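Local coordinates for protein MGS-M5 (Unidentified, PDB 4Q3N) that probably catalyses the NAD-dependent interconversion of L-lactate and pyruvate as a Rossmann-fold dehydrogenase assembled from four chains, at residues A[182-187]-A[210-215]; A[144-149]-A[178-183]; A[155-160]-A[166-171]; A[255-260]-A[283-288]; A[271-276]-A[296-301]. One frame throughout, in Å; residues are numbered along the deposited sequence. Where two conformers were deposited one is given.

Interaction 1 of 5, residues A[182-187]-A[210-215]; sequences VCWSNA and EHIYLK
In the alpha/beta C-terminal domain of this lactate dehydrogenase, an inverse gamma turn centred on Cys183 brings Val182 and Trp184 together against helix 206-227, where Tyr213 and Ile212 receive them. The turn is closed by a weak bond from Trp184 N to Val182 O, and it folds the indole back onto the valine, with Val182 CG1 lying 3.3 Å above the centre of the ring. With chi1 at -175°, CG1 lies over the indole, while the second methyl, CG2, diverges toward the helix and rests 4.0 Å from Tyr213 CB. The two side chains run alongside each other, pointing opposite ways. Tyr213 OH finds its polar partner one helical turn on, at Arg217 NH1. Ile212 meets the indole differently, at its edge and near its plane, with CG2 4.4 Å from Trp184 CH2; elsewhere it packs on Leu153, Glu156 and Tyr160 of helix 147-161, which makes it a link between two helices and the loop. A water in the indole plane accepts from Trp184 NE1 at 2.8 Å and donates weakly to Glu210 OE1 at 3.4 Å.

Interaction 2 of 5, residues A[144-149]-A[178-183]; sequences SGTSLD and DSEFVC
Before the chain enters strand 181-182, segment 178-183 brings Glu180 up against Asp149, and the glutamate makes the whole contact from its side. Its CG sits between the backbone N and the carbonyl carbon (chi1 68°) and the chain beyond runs out extended, which delivers the carboxylate to the start of helix 147-161. There Glu180 OE1 comes to 3.0 Å from Asp149 OD1, two acceptors close together without a hydrogen bond, their carboxylate planes turned 79° apart. The same OE1 lies 4.3 Å from CG2 of Thr146, the residue at the N-cap position, while Thr146 OG1 is hydrogen-bonded to Ile172 O. The other oxygen, Asp149 OD2, hydrogen-bonds His176 ND1, an arrangement consistent with the Asp-His couple of the lactate and malate dehydrogenase family. With an alanine here instead of Asp149, His176 ND1 would probably lose the carboxylate that fixes its ring, and Glu180 would face a gap. Next along the segment, Phe181 enters the short strand 181-182 and turns its side chain to helix 292-311.

Interaction 3 of 5, residues A[155-160]-A[166-171]; sequences YEISQY and RNVHAY
Helix 147-161 packs on the strand that follows it through a small, buried and wholly apolar contact, in which Ile157 lies against Val168 and Ala170. The closest approach is 3.7 Å, between Ile157 CD1 and Val168 CG1. Ile157 presents both of its branches: CG2, anti to the backbone N, stands 3.9 Å from Val168 CG1, while the chain through CG1 is extended (chi2 165°) and carries CD1 past the valine to 4.4 Å from Ala170 CB. This is a helix laid on the face of a sheet. Strand 168-173 is an inner member of a four-stranded antiparallel sheet, and residues two apart, Val168 and Ala170, turn the same face to the helix. His169, between them, points away, and its ring stacks on His169 of the second subunit, so the strand lies between Ile157 and the interface with the second subunit. Ile157 is also backed by Ile212 of helix 206-227. Within the helix, Ser158 OG donates to Tyr155 O at 2.7 Å, and that carbonyl also takes Gln159 N from the same face of its plane. Ser158 OG in turn accepts from Gln159 NE2 at 3.1 Å, a fairly straight bond of 162° lying in the amide plane. This holds the glutamine folded back, with its CG 3.7 Å above the rim of the Tyr155 ring.

Interaction 4 of 5, residues A[255-260]-A[283-288]; sequences ISVLNN and HHIVKL. With ACT (acetate ion), chain E.
The acetate oxygen OXT, probably from the crystallisation liquor, takes a 2.7 Å hydrogen bond from His284 NE2 with an N-H...O angle of 156°, and the acetate is also hydrogen-bonded to Lys192 NZ of the second subunit. The histidine belongs to the last strand of a beta meander built from 251-258, 270-278 and 281-285. Acetate lies at the edge of its imidazole, near the ring plane, while Val286 CG1 packs 3.8 Å from the acetate carbon. At the other nitrogen, His284 ND1 is 2.8 Å from His283 ND1, a bond in which either could donate, so the ring is held at two points. An alanine in place of His284 would probably leave both the anion and His283 ND1 without this partner. Turned the other way, the next residue, Ile285, spans the sheet face to the opposite outer strand. Its CD1 and Val257 CG2 meet tip to tip at 3.6 Å, with Leu273 of the central strand touching both residues. CG1 is anti to the carbonyl carbon and chi2 is 175°, which stretches the isoleucine to full length. That reach carries Ile285 CD1 beyond the valine to the end of the strand, where it stands 3.9 Å from Asn259 O and tightly, at 3.2 Å, against Leu258 O.

Interaction 5 of 5, residues A[271-276]-A[296-301]; sequences IGLPAV and SQLNNS
Apolar contacts carry the meeting of Ile271 and Leu273 with Leu298. Ile271 CD1 touches Leu298 CD1 at 3.6 Å, the two side chains crossing obliquely. The isoleucine is stretched toward the helix because chi1 (-167°) sets CG1 opposite the backbone N and chi2 is 171°. Leu273 crosses Leu298 at about a right angle, its CD2 being 4.1 Å from Leu298 CD1 and 4.2 Å from Leu298 CD2, which puts one methyl against both branches. The arrangement is a helix laid on a sheet: helix 292-311 packs on the central strand of the three-stranded antiparallel meander, the two segment axes 10.2 Å apart with 143° between their N-to-C directions, nearer antiparallel than parallel. Ile271 CD1 also reaches Ser301, lying 4.2 Å from its backbone C and 4.2 Å from its CB. The polar interactions point elsewhere: Ser301 OG is hydrogen-bonded to Ser179 OG and Glu175 N, while Gly272 pairs through its backbone with Gly174.

From the N terminus, interaction 2 opens first, at 144-149, and closes a loop at 178-183. Interaction 3 nests inside that loop, pinning helix 147-161 to strand 168-173. Interaction 1 begins where interaction 2 ends, sharing Val182 and Cys183, and closes at 210-215, so that helix 206-227 joins the group; the Lys215-Glu156 salt bridge ties it to interaction 3. Later, interactions 4 and 5 cross: 255-260 opens, 271-276 opens, 283-288 closes the first and 296-301 the second, lacing the three-stranded sheet to helix 292-311. Ser179 and Ser301 join interactions 2 and 5, and Leu288 packs on Cys183 and Tyr171, linking interaction 4 to interactions 1 and 3.

Interaction 1 of 5, residues A[182-187]-A[210-215]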
# COMPACT_ATOMS: atom_id res chain seq x y z
N VAL A 182 13.89 -29.10 6.62
CA VAL A 182 13.07 -28.67 5.50
C VAL A 182 12.06 -29.74 5.22
O VAL A 182 12.39 -30.91 5.15
CB VAL A 182 13.88 -28.47 4.19
CG1 VAL A 182 12.97 -27.90 3.08
CG2 VAL A 182 15.09 -27.61 4.42
N CYS A 183 10.82 -29.35 5.00
CA CYS A 183 9.85 -30.32 4.54
C CYS A 183 9.89 -30.35 3.00
O CYS A 183 9.12 -29.65 2.32
CB CYS A 183 8.45 -29.94 5.08
SG CYS A 183 7.18 -31.04 4.54
N TRP A 184 10.82 -31.12 2.43
CA TRP A 184 10.90 -31.18 0.97
C TRP A 184 9.75 -31.95 0.32
O TRP A 184 9.51 -31.77 -0.86
CB TRP A 184 12.23 -31.82 0.52
CG TRP A 184 13.49 -30.98 0.85
CD1 TRP A 184 14.56 -31.33 1.65
CD2 TRP A 184 13.79 -29.68 0.33
NE1 TRP A 184 15.49 -30.31 1.68
CE2 TRP A 184 15.05 -29.29 0.88
CE3 TRP A 184 13.12 -28.80 -0.53
CZ2 TRP A 184 15.66 -28.06 0.58
CZ3 TRP A 184 13.70 -27.57 -0.82
CH2 TRP A 184 14.96 -27.20 -0.25
N SER A 185 9.08 -32.86 1.04
CA SER A 185 8.05 -33.71 0.43
C SER A 185 6.81 -32.87 0.06
O SER A 185 6.01 -33.29 -0.79
CB SER A 185 7.63 -34.84 1.36
OG SER A 185 7.09 -34.28 2.56
N ASN A 186 6.64 -31.75 0.75
CA ASN A 186 5.49 -30.83 0.51
C ASN A 186 5.98 -29.45 0.11
O ASN A 186 5.72 -28.47 0.81
CB ASN A 186 4.62 -30.67 1.75
CG ASN A 186 3.79 -31.90 2.07
OD1 ASN A 186 2.57 -31.88 1.91
ND2 ASN A 186 4.43 -32.97 2.54
N ALA A 187 6.76 -29.36 -0.96
CA ALA A 187 7.35 -28.08 -1.36
C ALA A 187 6.99 -27.88 -2.82
O ALA A 187 7.08 -28.82 -3.58
CB ALA A 187 8.85 -28.06 -1.15
N GLU A 210 20.52 -29.83 -0.14
CA GLU A 210 21.25 -30.01 1.11
C GLU A 210 22.02 -28.73 1.40
O GLU A 210 22.03 -28.26 2.54
CB GLU A 210 22.18 -31.24 1.05
CG GLU A 210 22.92 -31.60 2.37
CD GLU A 210 21.99 -31.98 3.54
OE1 GLU A 210 20.79 -32.28 3.32
OE2 GLU A 210 22.47 -31.97 4.69
N HIS A 211 22.58 -28.12 0.36
CA HIS A 211 23.29 -26.85 0.56
C HIS A 211 22.37 -25.78 1.11
O HIS A 211 22.72 -25.04 2.03
CB HIS A 211 23.88 -26.34 -0.74
CG HIS A 211 24.56 -25.03 -0.57
ND1 HIS A 211 24.02 -23.85 -1.01
CD2 HIS A 211 25.72 -24.71 0.05
CE1 HIS A 211 24.83 -22.85 -0.70
NE2 HIS A 211 25.87 -23.35 -0.05
N ILE A 212 21.18 -25.69 0.52
CA ILE A 212 20.19 -24.71 0.96
C ILE A 212 19.79 -24.93 2.43
O ILE A 212 19.68 -23.96 3.19
CB ILE A 212 18.91 -24.74 0.02
CG1 ILE A 212 19.30 -24.16 -1.35
CG2 ILE A 212 17.76 -23.97 0.67
CD1 ILE A 212 18.23 -24.38 -2.54
N TYR A 213 19.59 -26.19 2.81
CA TYR A 213 19.29 -26.48 4.22
C TYR A 213 20.42 -25.95 5.12
O TYR A 213 20.17 -25.27 6.12
CB TYR A 213 19.06 -27.99 4.43
CG TYR A 213 19.28 -28.48 5.87
CD1 TYR A 213 18.35 -28.24 6.90
CD2 TYR A 213 20.42 -29.17 6.18
CE1 TYR A 213 18.63 -28.72 8.24
CE2 TYR A 213 20.69 -29.62 7.45
CZ TYR A 213 19.81 -29.40 8.48
OH TYR A 213 20.17 -29.88 9.73
N LEU A 214 21.67 -26.22 4.74
CA LEU A 214 22.82 -25.74 5.52
C LEU A 214 22.83 -24.22 5.61
O LEU A 214 23.05 -23.66 6.69
CB LEU A 214 24.12 -26.25 4.91
CG LEU A 214 24.29 -27.78 4.90
CD1 LEU A 214 25.64 -28.27 4.34
CD2 LEU A 214 24.09 -28.33 6.30
N LYS A 215 22.55 -23.56 4.49
CA LYS A 215 22.49 -22.08 4.48
C LYS A 215 21.44 -21.58 5.44
O LYS A 215 21.62 -20.59 6.16
CB LYS A 215 22.15 -21.55 3.06
CG LYS A 215 23.28 -21.58 2.06
CD LYS A 215 24.38 -20.58 2.46
CE LYS A 215 23.86 -19.13 2.41
NZ LYS A 215 23.40 -18.63 1.07
O HOH W 1 17.68 -30.98 3.29

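Interaction 2 of 5, residues A[144-149]-A[178-183]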
# COMPACT_ATOMS: atom_id res chain seq x y z
N SER A 144 6.91 -17.10 17.27
CA SER A 144 7.23 -16.85 15.87
C SER A 144 7.84 -18.10 15.17
O SER A 144 7.86 -18.15 13.93
CB SER A 144 8.18 -15.66 15.74
OG SER A 144 9.32 -15.79 16.56
N GLY A 145 8.32 -19.06 15.96
CA GLY A 145 8.70 -20.36 15.42
C GLY A 145 9.61 -20.27 14.20
O GLY A 145 10.59 -19.53 14.18
N THR A 146 9.28 -21.03 13.16
CA THR A 146 10.17 -21.11 12.00
C THR A 146 9.64 -20.23 10.84
O THR A 146 9.95 -20.45 9.66
CB THR A 146 10.28 -22.58 11.53
OG1 THR A 146 8.96 -23.13 11.47
CG2 THR A 146 11.13 -23.44 12.55
N SER A 147 8.84 -19.22 11.16
CA SER A 147 8.34 -18.33 10.09
C SER A 147 9.51 -17.63 9.38
O SER A 147 9.56 -17.57 8.16
CB SER A 147 7.37 -17.27 10.68
OG SER A 147 8.05 -16.58 11.76
N LEU A 148 10.50 -17.14 10.13
CA LEU A 148 11.68 -16.51 9.51
C LEU A 148 12.58 -17.53 8.81
O LEU A 148 13.13 -17.26 7.73
CB LEU A 148 12.49 -15.74 10.57
CG LEU A 148 13.86 -15.18 10.15
CD1 LEU A 148 13.75 -14.11 8.99
CD2 LEU A 148 14.64 -14.66 11.34
N ASP A 149 12.78 -18.69 9.42
CA ASP A 149 13.57 -19.73 8.76
C ASP A 149 12.93 -20.05 7.39
O ASP A 149 13.62 -20.30 6.41
CB ASP A 149 13.65 -21.01 9.61
CG ASP A 149 14.13 -20.73 11.04
OD1 ASP A 149 15.33 -20.64 11.23
OD2 ASP A 149 13.30 -20.46 11.93
N ASP A 178 18.88 -25.69 15.95
CA ASP A 178 19.75 -26.64 15.24
C ASP A 178 19.01 -27.86 14.71
O ASP A 178 19.48 -28.48 13.76
CB ASP A 178 20.90 -27.12 16.14
CG ASP A 178 21.88 -25.99 16.54
OD1 ASP A 178 21.98 -24.97 15.82
OD2 ASP A 178 22.55 -26.14 17.59
N SER A 179 17.86 -28.20 15.29
CA SER A 179 17.14 -29.41 14.87
C SER A 179 15.98 -29.12 13.87
O SER A 179 15.24 -30.02 13.49
CB SER A 179 16.63 -30.20 16.10
OG SER A 179 15.42 -29.64 16.62
N GLU A 180 15.85 -27.90 13.39
CA GLU A 180 14.87 -27.64 12.33
C GLU A 180 15.18 -28.40 11.06
O GLU A 180 16.29 -28.82 10.83
CB GLU A 180 14.81 -26.17 11.96
CG GLU A 180 16.10 -25.71 11.27
CD GLU A 180 16.20 -24.21 11.24
OE1 GLU A 180 15.36 -23.58 11.91
OE2 GLU A 180 17.08 -23.68 10.55
N PHE A 181 14.20 -28.53 10.18
CA PHE A 181 14.46 -29.32 8.98
C PHE A 181 13.53 -28.82 7.87
O PHE A 181 12.51 -28.16 8.14
CB PHE A 181 14.23 -30.82 9.24
CG PHE A 181 12.79 -31.17 9.58
CD1 PHE A 181 12.33 -31.05 10.90
CD2 PHE A 181 11.89 -31.57 8.59
CE1 PHE A 181 11.01 -31.32 11.21
CE2 PHE A 181 10.57 -31.86 8.88
CZ PHE A 181 10.12 -31.75 10.21
N VAL A 182 13.89 -29.10 6.62
CA VAL A 182 13.07 -28.67 5.50
C VAL A 182 12.06 -29.74 5.22
O VAL A 182 12.39 -30.91 5.15
CB VAL A 182 13.88 -28.47 4.19
CG1 VAL A 182 12.97 -27.90 3.08
CG2 VAL A 182 15.09 -27.61 4.42
N CYS A 183 10.82 -29.35 5.00
CA CYS A 183 9.85 -30.32 4.54
C CYS A 183 9.89 -30.35 3.00
O CYS A 183 9.12 -29.65 2.32
CB CYS A 183 8.45 -29.94 5.08
SG CYS A 183 7.18 -31.04 4.54

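Interaction 3 of 5, residues A[155-160]-A[166-171]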
# COMPACT_ATOMS: atom_id res chain seq x y z
N TYR A 155 13.70 -17.39 0.15
CA TYR A 155 14.73 -16.54 -0.46
C TYR A 155 15.82 -17.37 -1.13
O TYR A 155 16.21 -17.10 -2.28
CB TYR A 155 15.39 -15.60 0.60
CG TYR A 155 16.63 -14.90 0.04
CD1 TYR A 155 16.53 -13.84 -0.88
CD2 TYR A 155 17.91 -15.33 0.40
CE1 TYR A 155 17.70 -13.23 -1.41
CE2 TYR A 155 19.05 -14.71 -0.09
CZ TYR A 155 18.96 -13.68 -0.99
OH TYR A 155 20.12 -13.13 -1.46
N GLU A 156 16.33 -18.40 -0.45
CA GLU A 156 17.48 -19.13 -1.01
C GLU A 156 17.08 -19.87 -2.30
O GLU A 156 17.79 -19.85 -3.29
CB GLU A 156 18.04 -20.16 -0.01
CG GLU A 156 18.69 -19.52 1.27
CD GLU A 156 19.94 -18.69 0.97
OE1 GLU A 156 20.49 -18.84 -0.14
OE2 GLU A 156 20.36 -17.88 1.86
N ILE A 157 15.95 -20.56 -2.24
CA ILE A 157 15.42 -21.25 -3.43
C ILE A 157 15.23 -20.26 -4.58
O ILE A 157 15.60 -20.57 -5.72
CB ILE A 157 14.11 -21.96 -3.10
CG1 ILE A 157 14.35 -23.14 -2.12
CG2 ILE A 157 13.41 -22.46 -4.34
CD1 ILE A 157 12.99 -23.61 -1.49
N SER A 158 14.77 -19.04 -4.28
CA SER A 158 14.44 -18.09 -5.34
C SER A 158 15.69 -17.66 -6.08
O SER A 158 15.64 -17.35 -7.28
CB SER A 158 13.71 -16.85 -4.80
OG SER A 158 14.63 -16.02 -4.13
N GLN A 159 16.82 -17.63 -5.38
CA GLN A 159 18.07 -17.28 -5.99
C GLN A 159 18.57 -18.34 -6.98
O GLN A 159 19.35 -18.02 -7.88
CB GLN A 159 19.16 -16.99 -4.91
CG GLN A 159 18.83 -15.80 -4.03
CD GLN A 159 18.41 -14.57 -4.81
OE1 GLN A 159 19.26 -13.82 -5.27
NE2 GLN A 159 17.08 -14.33 -4.93
N TYR A 160 18.20 -19.61 -6.80
CA TYR A 160 18.55 -20.63 -7.80
C TYR A 160 17.65 -20.53 -9.06
O TYR A 160 18.12 -20.55 -10.20
CB TYR A 160 18.41 -22.07 -7.24
CG TYR A 160 19.59 -22.43 -6.36
CD1 TYR A 160 19.63 -21.99 -5.05
CD2 TYR A 160 20.66 -23.17 -6.87
CE1 TYR A 160 20.74 -22.28 -4.23
CE2 TYR A 160 21.79 -23.43 -6.06
CZ TYR A 160 21.79 -23.00 -4.74
OH TYR A 160 22.85 -23.27 -3.89
N ARG A 166 7.95 -15.13 -3.26
CA ARG A 166 6.56 -15.25 -2.73
C ARG A 166 5.78 -16.33 -3.49
O ARG A 166 4.71 -16.73 -3.08
CB ARG A 166 5.85 -13.89 -2.81
CG ARG A 166 6.54 -12.86 -1.85
CD ARG A 166 6.11 -11.43 -2.14
NE ARG A 166 6.24 -11.08 -3.55
CZ ARG A 166 5.87 -9.91 -4.04
NH1 ARG A 166 5.42 -8.96 -3.22
NH2 ARG A 166 5.99 -9.69 -5.33
N ASN A 167 6.36 -16.85 -4.57
CA ASN A 167 5.74 -17.97 -5.31
C ASN A 167 6.33 -19.31 -4.84
O ASN A 167 5.96 -20.35 -5.34
CB ASN A 167 6.02 -17.88 -6.83
CG ASN A 167 4.92 -17.20 -7.61
OD1 ASN A 167 3.73 -17.17 -7.24
ND2 ASN A 167 5.33 -16.63 -8.71
N VAL A 168 7.28 -19.26 -3.90
CA VAL A 168 7.95 -20.47 -3.43
C VAL A 168 7.27 -20.96 -2.18
O VAL A 168 7.24 -20.26 -1.19
CB VAL A 168 9.47 -20.20 -3.16
CG1 VAL A 168 10.14 -21.48 -2.55
CG2 VAL A 168 10.18 -19.79 -4.49
N HIS A 169 6.66 -22.14 -2.23
CA HIS A 169 5.81 -22.56 -1.11
C HIS A 169 6.40 -23.79 -0.46
O HIS A 169 6.12 -24.91 -0.89
CB HIS A 169 4.41 -22.87 -1.57
CG HIS A 169 3.81 -21.77 -2.38
ND1 HIS A 169 3.70 -20.48 -1.90
CD2 HIS A 169 3.32 -21.76 -3.65
CE1 HIS A 169 3.12 -19.73 -2.82
NE2 HIS A 169 2.90 -20.47 -3.89
N ALA A 170 7.20 -23.57 0.57
CA ALA A 170 7.95 -24.62 1.23
C ALA A 170 8.16 -24.13 2.66
O ALA A 170 8.20 -22.90 2.86
CB ALA A 170 9.30 -24.85 0.52
N TYR A 171 8.27 -25.06 3.62
CA TYR A 171 8.34 -24.75 5.05
C TYR A 171 9.62 -25.30 5.66
O TYR A 171 10.10 -26.39 5.26
CB TYR A 171 7.17 -25.35 5.85
CG TYR A 171 5.76 -24.93 5.41
CD1 TYR A 171 5.41 -23.59 5.26
CD2 TYR A 171 4.81 -25.88 5.13
CE1 TYR A 171 4.12 -23.22 4.83
CE2 TYR A 171 3.51 -25.54 4.71
CZ TYR A 171 3.18 -24.20 4.57
OH TYR A 171 1.91 -23.89 4.15

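Interaction 4 of 5, residues A[255-260]-A[283-288]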
# COMPACT_ATOMS: atom_id res chain seq x y z
N ILE A 255 4.52 -21.41 12.47
CA ILE A 255 4.75 -20.69 13.73
C ILE A 255 4.87 -21.72 14.83
O ILE A 255 4.57 -22.89 14.59
CB ILE A 255 3.59 -19.73 14.07
CG1 ILE A 255 2.24 -20.43 13.85
CG2 ILE A 255 3.60 -18.55 13.12
CD1 ILE A 255 1.08 -19.73 14.55
N SER A 256 5.33 -21.28 16.01
CA SER A 256 5.34 -22.12 17.19
C SER A 256 3.93 -22.33 17.72
O SER A 256 3.28 -21.37 18.12
CB SER A 256 6.21 -21.52 18.31
OG SER A 256 7.56 -21.35 17.94
N VAL A 257 3.48 -23.58 17.75
CA VAL A 257 2.13 -23.91 18.25
C VAL A 257 2.19 -25.18 19.04
O VAL A 257 3.13 -25.99 18.88
CB VAL A 257 1.11 -24.10 17.10
CG1 VAL A 257 0.74 -22.76 16.51
CG2 VAL A 257 1.70 -25.04 16.02
N LEU A 258 1.18 -25.39 19.88
CA LEU A 258 1.14 -26.58 20.71
C LEU A 258 0.74 -27.76 19.83
O LEU A 258 -0.40 -27.79 19.32
CB LEU A 258 0.15 -26.42 21.86
CG LEU A 258 0.10 -27.61 22.83
CD1 LEU A 258 1.42 -27.68 23.71
CD2 LEU A 258 -1.15 -27.58 23.74
N ASN A 259 1.62 -28.75 19.67
CA ASN A 259 1.29 -29.89 18.80
C ASN A 259 -0.03 -30.55 19.22
O ASN A 259 -0.97 -30.63 18.43
CB ASN A 259 2.38 -30.96 18.80
CG ASN A 259 1.99 -32.17 17.91
OD1 ASN A 259 1.55 -31.98 16.79
ND2 ASN A 259 2.10 -33.38 18.44
N ASN A 260 -0.07 -31.02 20.46
CA ASN A 260 -1.35 -31.48 21.03
C ASN A 260 -1.96 -32.61 20.20
O ASN A 260 -3.17 -32.66 20.00
CB ASN A 260 -2.33 -30.30 21.12
CG ASN A 260 -3.52 -30.56 22.04
OD1 ASN A 260 -3.41 -31.26 23.01
ND2 ASN A 260 -4.67 -29.97 21.72
N HIS A 283 -6.64 -21.06 14.19
CA HIS A 283 -7.87 -21.78 13.86
C HIS A 283 -7.65 -23.30 13.95
O HIS A 283 -8.40 -24.03 14.59
CB HIS A 283 -8.40 -21.39 12.46
CG HIS A 283 -9.66 -22.13 12.10
ND1 HIS A 283 -9.64 -23.35 11.47
CD2 HIS A 283 -10.96 -21.85 12.34
CE1 HIS A 283 -10.87 -23.81 11.35
NE2 HIS A 283 -11.70 -22.90 11.86
N HIS A 284 -6.58 -23.78 13.33
CA HIS A 284 -6.14 -25.17 13.51
C HIS A 284 -4.72 -25.28 12.98
O HIS A 284 -4.26 -24.41 12.23
CB HIS A 284 -7.06 -26.21 12.80
CG HIS A 284 -7.04 -26.13 11.28
ND1 HIS A 284 -7.81 -25.24 10.57
CD2 HIS A 284 -6.40 -26.89 10.35
CE1 HIS A 284 -7.66 -25.44 9.27
NE2 HIS A 284 -6.80 -26.43 9.11
N ILE A 285 -4.05 -26.36 13.34
CA ILE A 285 -2.72 -26.65 12.79
C ILE A 285 -2.90 -27.45 11.52
O ILE A 285 -3.71 -28.38 11.48
CB ILE A 285 -1.90 -27.47 13.78
CG1 ILE A 285 -1.69 -26.63 15.04
CG2 ILE A 285 -0.54 -27.95 13.12
CD1 ILE A 285 -0.97 -27.46 16.16
N VAL A 286 -2.16 -27.13 10.49
CA VAL A 286 -2.33 -27.88 9.26
C VAL A 286 -1.51 -29.15 9.37
O VAL A 286 -0.30 -29.11 9.70
CB VAL A 286 -1.90 -27.02 8.04
CG1 VAL A 286 -1.96 -27.86 6.75
CG2 VAL A 286 -2.83 -25.76 7.93
N LYS A 287 -2.12 -30.28 9.08
CA LYS A 287 -1.40 -31.54 9.17
C LYS A 287 -0.88 -31.94 7.80
O LYS A 287 -1.65 -32.27 6.93
CB LYS A 287 -2.30 -32.63 9.76
CG LYS A 287 -1.73 -34.04 9.76
CD LYS A 287 -0.39 -34.10 10.48
CE LYS A 287 0.02 -35.58 10.66
NZ LYS A 287 0.53 -36.18 9.38
N LEU A 288 0.43 -31.88 7.60
CA LEU A 288 1.03 -32.36 6.35
C LEU A 288 1.31 -33.83 6.42
O LEU A 288 1.63 -34.35 7.49
CB LEU A 288 2.36 -31.63 6.04
CG LEU A 288 2.21 -30.10 6.01
CD1 LEU A 288 3.65 -29.50 5.97
CD2 LEU A 288 1.36 -29.69 4.76
C ACT E . -5.68 -27.92 5.84
O ACT E . -5.39 -28.99 5.22
OXT ACT E . -5.91 -28.04 7.08
CH3 ACT E . -5.78 -26.58 5.19

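Interaction 5 of 5, residues A[271-276]-A[296-301]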
# COMPACT_ATOMS: atom_id res chain seq x y z
N ILE A 271 6.01 -26.14 18.96
CA ILE A 271 6.97 -26.48 17.91
C ILE A 271 6.53 -25.87 16.58
O ILE A 271 5.36 -25.57 16.41
CB ILE A 271 7.12 -28.04 17.83
CG1 ILE A 271 8.34 -28.47 17.01
CG2 ILE A 271 5.80 -28.67 17.40
CD1 ILE A 271 8.59 -30.01 17.14
N GLY A 272 7.48 -25.61 15.68
CA GLY A 272 7.19 -24.89 14.44
C GLY A 272 6.41 -25.78 13.46
O GLY A 272 6.92 -26.82 12.99
N LEU A 273 5.15 -25.42 13.22
CA LEU A 273 4.26 -26.15 12.32
C LEU A 273 3.42 -25.14 11.55
O LEU A 273 3.15 -24.05 12.05
CB LEU A 273 3.34 -27.12 13.10
CG LEU A 273 4.08 -28.20 13.92
CD1 LEU A 273 3.07 -28.88 14.90
CD2 LEU A 273 4.78 -29.26 12.99
N PRO A 274 2.99 -25.50 10.33
CA PRO A 274 2.11 -24.58 9.60
C PRO A 274 0.74 -24.48 10.31
O PRO A 274 0.17 -25.48 10.71
CB PRO A 274 1.98 -25.23 8.22
CG PRO A 274 2.19 -26.70 8.45
CD PRO A 274 3.16 -26.80 9.65
N ALA A 275 0.24 -23.27 10.47
CA ALA A 275 -1.01 -23.11 11.17
C ALA A 275 -1.84 -22.01 10.52
O ALA A 275 -1.30 -21.10 9.90
CB ALA A 275 -0.75 -22.78 12.70
N VAL A 276 -3.16 -22.13 10.67
CA VAL A 276 -4.09 -21.16 10.13
C VAL A 276 -4.33 -20.07 11.17
O VAL A 276 -4.86 -20.34 12.25
CB VAL A 276 -5.45 -21.84 9.75
CG1 VAL A 276 -6.39 -20.78 9.14
CG2 VAL A 276 -5.22 -22.96 8.76
N SER A 296 10.62 -38.56 11.33
CA SER A 296 11.71 -38.83 12.26
C SER A 296 12.35 -37.51 12.73
O SER A 296 12.65 -37.34 13.93
CB SER A 296 12.74 -39.73 11.60
OG SER A 296 13.80 -39.97 12.49
N GLN A 297 12.58 -36.60 11.81
CA GLN A 297 13.22 -35.34 12.17
C GLN A 297 12.30 -34.53 13.08
O GLN A 297 12.76 -33.85 13.99
CB GLN A 297 13.62 -34.54 10.93
CG GLN A 297 14.75 -35.18 10.07
CD GLN A 297 14.97 -34.36 8.81
OE1 GLN A 297 14.06 -34.20 7.99
NE2 GLN A 297 16.13 -33.75 8.71
N LEU A 298 10.98 -34.58 12.83
CA LEU A 298 10.04 -33.83 13.68
C LEU A 298 10.03 -34.43 15.11
O LEU A 298 10.09 -33.71 16.13
CB LEU A 298 8.62 -33.83 13.05
CG LEU A 298 7.65 -32.97 13.87
CD1 LEU A 298 8.07 -31.50 13.86
CD2 LEU A 298 6.16 -33.15 13.43
N ASN A 299 10.01 -35.76 15.18
CA ASN A 299 10.11 -36.45 16.46
C ASN A 299 11.40 -36.06 17.22
O ASN A 299 11.37 -35.78 18.42
CB ASN A 299 10.07 -37.98 16.27
CG ASN A 299 8.66 -38.51 15.84
OD1 ASN A 299 7.63 -37.90 16.07
ND2 ASN A 299 8.66 -39.68 15.22
N ASN A 300 12.51 -35.99 16.51
CA ASN A 300 13.77 -35.66 17.15
C ASN A 300 13.68 -34.25 17.74
O ASN A 300 14.05 -33.99 18.87
CB ASN A 300 14.92 -35.74 16.14
CG ASN A 300 16.22 -35.13 16.67
OD1 ASN A 300 16.74 -35.57 17.69
ND2 ASN A 300 16.74 -34.11 15.97
N SER A 301 13.15 -33.34 16.94
CA SER A 301 13.05 -31.95 17.30
C SER A 301 12.11 -31.80 18.52
O SER A 301 12.39 -31.07 19.47
CB SER A 301 12.52 -31.20 16.06
OG SER A 301 12.96 -29.90 16.05